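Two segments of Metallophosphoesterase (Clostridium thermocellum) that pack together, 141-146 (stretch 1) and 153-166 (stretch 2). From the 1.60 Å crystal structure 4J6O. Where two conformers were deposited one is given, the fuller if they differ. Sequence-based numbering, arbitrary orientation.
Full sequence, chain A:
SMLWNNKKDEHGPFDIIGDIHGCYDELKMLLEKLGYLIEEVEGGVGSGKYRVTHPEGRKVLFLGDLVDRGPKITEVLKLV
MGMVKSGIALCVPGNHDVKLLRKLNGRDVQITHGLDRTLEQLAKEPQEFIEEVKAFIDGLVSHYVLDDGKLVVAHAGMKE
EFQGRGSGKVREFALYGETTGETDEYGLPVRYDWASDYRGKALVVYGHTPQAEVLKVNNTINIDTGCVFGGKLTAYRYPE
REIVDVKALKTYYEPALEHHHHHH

Stretch 1 141-146: VSHYVL
Stretch 2, residues 153-166: VAHAGMKEEFQGRG

The first stretch runs extended through Y144, V145 and L146, antiparallel to the second at V153. The register is fixed by Y144 and V153, a hydrogen-bonded pair with their CA atoms 5.5 Å apart: Y144 N donates to V153 O at 3.1 Å, and V153 N donates back to Y144 O at 3.1 Å, both nearly straight. Backbone angles here are typical of β structure (phi/psi -127/137 at Y144, -122/139 at V153). One step along, H143 CA lies 4.6 Å from A154 CA, both residues being very extended (-161/168 and -161/154). S142 turns to -55/-41 and H155 to -66/-59; a water bridges this opening, donating to S142 O at 2.8 Å and accepting from H155 N at 2.8 Å.

The second stretch then swings through G157 (105/176) and M158 (-155/107) into a 3-10 segment at 160-162, where F162 N bonds K159 O at 3.1 Å and Q163 N bonds E160 O at 3.2 Å. A type II β turn from F162 to R165 follows, closed by R165 N to F162 O at 2.9 Å. Its third position is G164 (86/-2); a CB at these angles would be jammed against the carbonyl oxygen of Q163.

This turn is tied to the strand by H143. With chi1 at 65° (p) and chi2 at -70°, its ring reaches the turn so that G164 N donates to H143 NE2 at 3.0 Å, with an angle of 159°. NE2 is therefore the acceptor. The other ring nitrogen, ND1, is hydrogen-bonded to S142 OG (chi1 p) at 2.9 Å. R165 O approaches the ring edge, 3.4 Å from H143 CE1, while M158 CE covers one face at 4.0 Å from the ring centroid. M158 achieves this with chi angles t, p, p. On the same side of the sheet, H143 CB meets A154 CB at 3.7 Å.

The side chains of Y144 and V153 share the other face. Both have chi1 m, and Y144 CB lies 4.1 Å from V153 CG2, while V153 CG2 lies near the plane of the tyrosine ring, at its edge. L146 (chi1 m, chi2 131°) brings CD1 to 3.9 Å from V153 CG2, extending this apolar contact. V145 (t) places CG2 3.7 Å from G164 N, beside the turn.

Within the second stretch, Q163 NE2 donates to M158 O at 3.0 Å, and R165 NH2 to E161 O at 3.2 Å, bracing the loop that presents G164 to H143.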

# COMPACT_ATOMS: atom_id res chain seq x y z
N VAL A 141 -5.04 -9.80 1.64
CA VAL A 141 -4.99 -10.57 0.40
C VAL A 141 -3.88 -10.00 -0.51
O VAL A 141 -3.72 -8.78 -0.55
CB VAL A 141 -6.37 -10.41 -0.30
CG1 VAL A 141 -6.40 -11.12 -1.62
CG2 VAL A 141 -7.51 -10.93 0.61
N SER A 142 -3.12 -10.87 -1.21
CA SER A 142 -1.96 -10.42 -2.02
C SER A 142 -2.28 -9.34 -3.07
O SER A 142 -1.52 -8.38 -3.24
CB SER A 142 -1.29 -11.63 -2.68
OG SER A 142 -2.11 -12.14 -3.73
N HIS A 143 -3.42 -9.50 -3.73
CA HIS A 143 -3.84 -8.51 -4.73
C HIS A 143 -5.31 -8.70 -4.94
O HIS A 143 -5.89 -9.66 -4.49
CB HIS A 143 -3.10 -8.70 -6.06
CG HIS A 143 -3.42 -10.00 -6.76
ND1 HIS A 143 -3.01 -11.24 -6.29
CD2 HIS A 143 -4.09 -10.24 -7.92
CE1 HIS A 143 -3.38 -12.18 -7.15
NE2 HIS A 143 -4.06 -11.61 -8.14
N TYR A 144 -5.94 -7.73 -5.62
CA TYR A 144 -7.34 -7.89 -5.94
C TYR A 144 -7.53 -7.70 -7.43
O TYR A 144 -6.88 -6.85 -8.02
CB TYR A 144 -8.20 -6.88 -5.21
CG TYR A 144 -8.37 -7.12 -3.75
CD1 TYR A 144 -9.10 -8.20 -3.29
CD2 TYR A 144 -7.83 -6.27 -2.82
CE1 TYR A 144 -9.30 -8.42 -1.94
CE2 TYR A 144 -8.02 -6.46 -1.46
CZ TYR A 144 -8.78 -7.55 -1.02
OH TYR A 144 -8.98 -7.81 0.32
N VAL A 145 -8.34 -8.56 -8.03
CA VAL A 145 -8.84 -8.32 -9.38
C VAL A 145 -10.24 -7.75 -9.23
O VAL A 145 -11.15 -8.42 -8.69
CB VAL A 145 -8.86 -9.65 -10.21
CG1 VAL A 145 -9.23 -9.36 -11.65
CG2 VAL A 145 -7.45 -10.33 -10.15
N LEU A 146 -10.44 -6.55 -9.75
CA LEU A 146 -11.68 -5.84 -9.51
C LEU A 146 -12.39 -5.49 -10.82
O LEU A 146 -11.79 -5.60 -11.90
CB LEU A 146 -11.35 -4.52 -8.81
CG LEU A 146 -10.67 -4.70 -7.46
CD1 LEU A 146 -9.43 -3.80 -7.39
CD2 LEU A 146 -11.61 -4.18 -6.44
N VAL A 153 -5.05 -4.36 -8.44
CA VAL A 153 -4.21 -3.59 -7.51
C VAL A 153 -3.33 -4.58 -6.76
O VAL A 153 -3.78 -5.65 -6.35
CB VAL A 153 -4.99 -2.69 -6.52
CG1 VAL A 153 -5.68 -1.50 -7.28
CG2 VAL A 153 -5.98 -3.47 -5.65
N ALA A 154 -2.07 -4.19 -6.59
CA ALA A 154 -1.06 -5.00 -5.89
C ALA A 154 0.05 -4.08 -5.50
O ALA A 154 0.24 -3.03 -6.15
CB ALA A 154 -0.50 -6.11 -6.81
N HIS A 155 0.78 -4.42 -4.44
CA HIS A 155 1.86 -3.50 -4.01
C HIS A 155 2.97 -3.40 -5.05
O HIS A 155 3.27 -2.29 -5.52
CB HIS A 155 2.42 -3.93 -2.66
CG HIS A 155 3.53 -3.07 -2.20
ND1 HIS A 155 3.30 -1.79 -1.74
CD2 HIS A 155 4.86 -3.27 -2.18
CE1 HIS A 155 4.47 -1.23 -1.44
NE2 HIS A 155 5.43 -2.12 -1.68
N ALA A 156 3.61 -4.52 -5.37
CA ALA A 156 4.73 -4.48 -6.32
C ALA A 156 4.31 -4.66 -7.75
O ALA A 156 5.15 -4.68 -8.64
CB ALA A 156 5.81 -5.52 -5.92
N GLY A 157 3.02 -4.79 -8.01
CA GLY A 157 2.52 -5.12 -9.35
C GLY A 157 2.06 -6.57 -9.46
O GLY A 157 2.12 -7.32 -8.50
N MET A 158 1.53 -6.91 -10.61
CA MET A 158 1.09 -8.29 -10.84
C MET A 158 1.12 -8.54 -12.36
O MET A 158 0.27 -8.05 -13.11
CB MET A 158 -0.29 -8.54 -10.24
CG MET A 158 -0.66 -10.05 -10.17
SD MET A 158 0.55 -10.99 -9.27
CE MET A 158 0.37 -10.33 -7.60
N LYS A 159 2.11 -9.32 -12.81
CA LYS A 159 2.17 -9.65 -14.22
C LYS A 159 0.97 -10.52 -14.64
O LYS A 159 0.34 -11.15 -13.79
CB LYS A 159 3.50 -10.33 -14.56
CG LYS A 159 3.74 -11.59 -13.82
CD LYS A 159 5.02 -12.24 -14.46
CE LYS A 159 5.60 -13.36 -13.65
NZ LYS A 159 6.77 -13.97 -14.37
N GLU A 160 0.62 -10.48 -15.93
CA GLU A 160 -0.62 -11.08 -16.43
C GLU A 160 -0.88 -12.52 -16.00
O GLU A 160 -1.98 -12.85 -15.54
CB GLU A 160 -0.68 -10.99 -17.95
CG GLU A 160 -1.95 -11.59 -18.53
CD GLU A 160 -2.11 -11.31 -20.00
OE1 GLU A 160 -1.19 -10.70 -20.61
OE2 GLU A 160 -3.17 -11.68 -20.54
N GLU A 161 0.15 -13.36 -16.15
CA GLU A 161 0.07 -14.79 -15.87
C GLU A 161 -0.38 -15.10 -14.44
O GLU A 161 -0.92 -16.16 -14.18
CB GLU A 161 1.46 -15.43 -16.15
CG GLU A 161 1.62 -16.91 -15.81
CD GLU A 161 3.09 -17.39 -15.79
OE1 GLU A 161 4.01 -16.58 -16.07
OE2 GLU A 161 3.32 -18.59 -15.47
N PHE A 162 -0.15 -14.17 -13.51
CA PHE A 162 -0.33 -14.46 -12.09
C PHE A 162 -1.65 -13.83 -11.60
O PHE A 162 -2.12 -14.10 -10.50
CB PHE A 162 0.79 -13.79 -11.29
CG PHE A 162 2.11 -14.49 -11.31
CD1 PHE A 162 2.35 -15.63 -12.09
CD2 PHE A 162 3.12 -14.01 -10.53
CE1 PHE A 162 3.59 -16.23 -12.07
CE2 PHE A 162 4.37 -14.60 -10.50
CZ PHE A 162 4.61 -15.73 -11.26
N GLN A 163 -2.23 -12.95 -12.40
CA GLN A 163 -3.45 -12.28 -11.96
C GLN A 163 -4.57 -13.26 -11.69
O GLN A 163 -4.87 -14.15 -12.50
CB GLN A 163 -3.90 -11.22 -12.95
CG GLN A 163 -2.92 -10.03 -13.03
CD GLN A 163 -3.28 -9.11 -14.17
OE1 GLN A 163 -4.28 -9.31 -14.83
NE2 GLN A 163 -2.43 -8.13 -14.44
N GLY A 164 -5.13 -13.14 -10.51
CA GLY A 164 -6.22 -14.01 -10.13
C GLY A 164 -5.76 -15.32 -9.52
O GLY A 164 -6.59 -16.11 -9.11
N ARG A 165 -4.45 -15.53 -9.45
CA ARG A 165 -3.93 -16.75 -8.85
C ARG A 165 -3.58 -16.61 -7.37
O ARG A 165 -3.13 -15.57 -6.90
CB ARG A 165 -2.78 -17.34 -9.68
CG ARG A 165 -3.24 -17.65 -11.10
CD ARG A 165 -2.10 -18.03 -11.98
NE ARG A 165 -1.25 -19.06 -11.40
CZ ARG A 165 -0.07 -19.42 -11.90
NH1 ARG A 165 0.64 -20.38 -11.32
NH2 ARG A 165 0.39 -18.81 -13.00
N GLY A 166 -3.83 -17.70 -6.64
CA GLY A 166 -3.74 -17.64 -5.21
C GLY A 166 -2.52 -18.36 -4.68
O GLY A 166 -2.43 -18.56 -3.48
O HOH W 1 0.22 -6.37 -2.50